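Local coordinates for protein YrdA (Escherichia coli, PDB 3TIO), which binds zinc and is a homologue of gamma-class carbonic anhydrases, whose activity it may or may not share, at residues A115-E118 and D119-I123. The protein carries 1 engineered substitution. Numbering follows the deposited sequence.
Sequences AIVE and DDVMI
V117 and V121 meet inside a turn because both place CG1 anti to the backbone N (chi1 -175° and 170°), which brings the two CG1 methyls 3.8 Å apart. The same V117 CG1 lies equally close to V121 CB, and the two side chains cross at a slant. The other branch of V117, CG2, reaches toward the end of I123, 4.3 Å from its CD1. Beta-branched residues suit these places: they favour extended backbone and fill the interior of a left-handed parallel beta-helix, the fold of this hexapeptide-repeat family, where 116-117 and 121-123 are successive short strands of one coil. L135 on the next coil touches both V117 and I123.

D120 turns the corner with a left-handed backbone, which aspartate tolerates better than most non-glycine residues. V121 CG2 then comes to 3.2 Å from E118 O. Outside the bend, E118 OE1 accepts from S137 N while OE2 makes a salt bridge to R134; D119 OD1 accepts from N101 N, and D120 OD1 makes a salt bridge to R102 NE. Apolar branches thus pack inside the corner while carboxylates tie its outer side to the preceding and following coils; E118 O stays buried without a hydrogen bond, probably unfavourable by itself.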
# COMPACT_ATOMS: atom_id res chain seq x y z
N ALA A 115 -0.10 -18.03 -9.27
CA ALA A 115 -1.38 -17.69 -9.90
C ALA A 115 -1.15 -17.49 -11.40
O ALA A 115 -0.10 -17.01 -11.82
CB ALA A 115 -1.96 -16.42 -9.29
N ILE A 116 -2.14 -17.87 -12.19
CA ILE A 116 -2.07 -17.75 -13.64
C ILE A 116 -3.32 -17.07 -14.16
O ILE A 116 -4.42 -17.60 -14.00
CB ILE A 116 -1.95 -19.13 -14.32
CG1 ILE A 116 -0.72 -19.87 -13.81
CG2 ILE A 116 -1.90 -18.95 -15.84
CD1 ILE A 116 -0.57 -21.27 -14.39
N VAL A 117 -3.16 -15.90 -14.76
CA VAL A 117 -4.30 -15.18 -15.30
C VAL A 117 -4.23 -15.23 -16.83
O VAL A 117 -3.30 -14.71 -17.43
CB VAL A 117 -4.31 -13.71 -14.84
CG1 VAL A 117 -5.59 -13.02 -15.32
CG2 VAL A 117 -4.21 -13.65 -13.32
N GLU A 118 -5.22 -15.87 -17.45
CA GLU A 118 -5.25 -15.98 -18.90
C GLU A 118 -5.62 -14.64 -19.55
O GLU A 118 -5.93 -13.68 -18.86
CB GLU A 118 -6.24 -17.07 -19.32
CG GLU A 118 -6.04 -18.37 -18.55
CD GLU A 118 -6.83 -19.53 -19.12
OE1 GLU A 118 -7.91 -19.30 -19.70
OE2 GLU A 118 -6.36 -20.69 -18.97
N ASP A 119 -5.60 -14.60 -20.87
CA ASP A 119 -5.90 -13.37 -21.59
C ASP A 119 -7.35 -12.91 -21.44
O ASP A 119 -8.24 -13.69 -21.14
CB ASP A 119 -5.60 -13.53 -23.09
CG ASP A 119 -4.27 -14.20 -23.36
OD1 ASP A 119 -3.28 -13.88 -22.67
OD2 ASP A 119 -4.22 -15.06 -24.27
N ASP A 120 -7.56 -11.61 -21.67
CA ASP A 120 -8.89 -11.00 -21.61
C ASP A 120 -9.64 -11.32 -20.32
O ASP A 120 -10.74 -11.88 -20.34
CB ASP A 120 -9.71 -11.45 -22.82
CG ASP A 120 -9.05 -11.09 -24.13
OD1 ASP A 120 -8.73 -9.90 -24.32
OD2 ASP A 120 -8.85 -11.99 -24.97
N VAL A 121 -9.04 -10.94 -19.20
CA VAL A 121 -9.64 -11.16 -17.90
C VAL A 121 -9.68 -9.86 -17.12
O VAL A 121 -8.80 -9.01 -17.26
CB VAL A 121 -8.83 -12.20 -17.08
CG1 VAL A 121 -9.32 -12.25 -15.64
CG2 VAL A 121 -8.96 -13.58 -17.73
N MET A 122 -10.70 -9.71 -16.29
CA MET A 122 -10.83 -8.52 -15.46
C MET A 122 -10.93 -8.98 -14.01
O MET A 122 -11.69 -9.89 -13.69
CB MET A 122 -12.08 -7.72 -15.83
CG MET A 122 -12.19 -6.40 -15.09
SD MET A 122 -13.63 -5.45 -15.59
CE MET A 122 -13.32 -5.31 -17.35
N ILE A 123 -10.13 -8.37 -13.15
CA ILE A 123 -10.14 -8.68 -11.73
C ILE A 123 -10.61 -7.42 -11.02
O ILE A 123 -10.04 -6.35 -11.20
CB ILE A 123 -8.73 -9.06 -11.24
CG1 ILE A 123 -8.24 -10.32 -11.97
CG2 ILE A 123 -8.75 -9.28 -9.73
CD1 ILE A 123 -6.79 -10.65 -11.72